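Local coordinates for alginate lyase, family PL7 (Zobellia galactanivorans, PDB 3ZPY), which probably cleaves alginate as a family PL7 polysaccharide lyase, here represented by its catalytic domain, at residues 45-48 / 49-52. Residues are numbered along the deposited sequence; the frame is centred on the assembly and turned at random.
Sequences YSDD and NYFY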
loop_
_atom_site.group_PDB
_atom_site.type_symbol
_atom_site.label_atom_id
_atom_site.label_comp_id
_atom_site.label_asym_id
_atom_site.label_seq_id
_atom_site.Cartn_x
_atom_site.Cartn_y
_atom_site.Cartn_z
ATOM N N TYR A 45 13.111 12.908 6.754
ATOM C CA TYR A 45 11.847 13.282 6.117
ATOM C C TYR A 45 10.622 13.090 7.024
ATOM O O TYR A 45 10.371 11.977 7.519
ATOM C CB TYR A 45 11.636 12.483 4.824
ATOM C CG TYR A 45 10.326 12.802 4.145
ATOM C CD1 TYR A 45 9.935 14.123 3.896
ATOM C CD2 TYR A 45 9.422 11.793 3.872
ATOM C CE1 TYR A 45 8.720 14.407 3.283
ATOM C CE2 TYR A 45 8.181 12.067 3.300
ATOM C CZ TYR A 45 7.809 13.365 3.053
ATOM O OH TYR A 45 6.576 13.635 2.451
ATOM N N SER A 46 9.800 14.151 7.126
ATOM C CA SER A 46 8.541 14.102 7.847
ATOM C C SER A 46 7.717 15.270 7.321
ATOM O O SER A 46 8.229 16.388 7.243
ATOM C CB SER A 46 8.788 14.213 9.373
ATOM O OG SER A 46 7.580 14.087 10.092
ATOM N N ASP A 47 6.412 14.997 7.140
ATOM C CA ASP A 47 5.521 16.045 6.759
ATOM C C ASP A 47 4.182 15.652 7.374
ATOM O O ASP A 47 3.615 14.631 7.011
ATOM C CB ASP A 47 5.408 16.145 5.231
ATOM C CG ASP A 47 4.478 17.225 4.748
ATOM O OD1 ASP A 47 3.598 17.738 5.493
ATOM O OD2 ASP A 47 4.594 17.595 3.568
ATOM N N ASP A 48 3.660 16.466 8.273
ATOM C CA ASP A 48 2.403 16.100 8.922
ATOM C C ASP A 48 1.236 16.003 8.025
ATOM O O ASP A 48 0.236 15.411 8.423
ATOM C CB ASP A 48 2.074 17.188 9.985
ATOM C CG ASP A 48 2.952 17.104 11.209
ATOM O OD1 ASP A 48 3.851 16.167 11.255
ATOM O OD2 ASP A 48 2.805 18.001 12.125
ATOM N N ASN A 49 1.360 16.478 6.769
ATOM C CA ASN A 49 0.226 16.328 5.883
ATOM C C ASN A 49 0.174 14.888 5.284
ATOM O O ASN A 49 -0.860 14.455 4.793
ATOM C CB ASN A 49 0.304 17.282 4.719
ATOM C CG ASN A 49 -0.070 18.729 5.095
ATOM O OD1 ASN A 49 0.637 19.663 4.716
ATOM N ND2 ASN A 49 -1.030 18.874 5.970
ATOM N N TYR A 50 1.342 14.204 5.242
ATOM C CA TYR A 50 1.506 12.959 4.437
ATOM C C TYR A 50 2.137 11.763 5.130
ATOM O O TYR A 50 1.736 10.622 4.904
ATOM C CB TYR A 50 2.376 13.227 3.188
ATOM C CG TYR A 50 1.805 14.297 2.276
ATOM C CD1 TYR A 50 0.468 14.222 1.784
ATOM C CD2 TYR A 50 2.556 15.433 1.975
ATOM C CE1 TYR A 50 -0.004 15.245 0.995
ATOM C CE2 TYR A 50 2.085 16.461 1.174
ATOM C CZ TYR A 50 0.791 16.381 0.694
ATOM O OH TYR A 50 0.307 17.373 -0.130
ATOM N N PHE A 51 3.208 12.022 5.867
ATOM C CA PHE A 51 4.134 10.969 6.264
ATOM C C PHE A 51 4.799 11.437 7.532
ATOM O O PHE A 51 5.681 12.328 7.483
ATOM C CB PHE A 51 5.190 10.733 5.124
ATOM C CG PHE A 51 6.175 9.609 5.451
ATOM C CD1 PHE A 51 5.817 8.264 5.285
ATOM C CD2 PHE A 51 7.451 9.915 5.887
ATOM C CE1 PHE A 51 6.730 7.257 5.553
ATOM C CE2 PHE A 51 8.355 8.914 6.125
ATOM C CZ PHE A 51 8.015 7.605 5.962
ATOM N N TYR A 52 4.411 10.810 8.679
ATOM C CA TYR A 52 4.829 11.344 9.959
ATOM C C TYR A 52 4.782 10.261 10.988
ATOM O O TYR A 52 4.275 9.185 10.759
ATOM C CB TYR A 52 4.014 12.611 10.345
ATOM C CG TYR A 52 2.530 12.386 10.514
ATOM C CD1 TYR A 52 2.051 11.996 11.764
ATOM C CD2 TYR A 52 1.640 12.492 9.441
ATOM C CE1 TYR A 52 0.686 11.772 11.968
ATOM C CE2 TYR A 52 0.256 12.210 9.596
ATOM C CZ TYR A 52 -0.168 11.879 10.900
ATOM O OH TYR A 52 -1.480 11.610 11.105
HETATM O O HOH W 1 2.850 19.516 2.914
#
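The Y45 ring lies beside that of F51, their planes within 9° of parallel but slid so far apart that they barely overlap; CD2 and CE2 of Y45 both reach F51 CD2 at 3.4 Å. With CG anti to the backbone N (chi1 -178°), F51 turns this atom to the Y45 ring. The phenol OH of Y45 is hydrogen-bonded to S19 of strand 15-21, while P4 and I17 also pack against F51. Between these residues the chain folds back on itself in a tight turn closed by a classic beta bulge, with Y50 and F51 both set against D47: D47 O accepts from F51 N at 2.9 Å and also from Y50 N, and D47 N donates to F51 O at 2.8 Å. From above its carboxylate plane, D47 OD1 takes the backbone N-H of N49 at 2.9 Å, OD2 meets Y50 CD2, and a water bridges D47 OD2 (2.7 Å) and N49 OD1. Replacing D47 by alanine would probably leave the N49 backbone N-H without its acceptor and the water with one partner fewer. D48 O approaches Y52 CD2 to 3.4 Å, the D48 carboxylate and Y52 ring planes standing 68° apart, and the ring of Y52 stacks on Y59 of neighbouring strand 58-63.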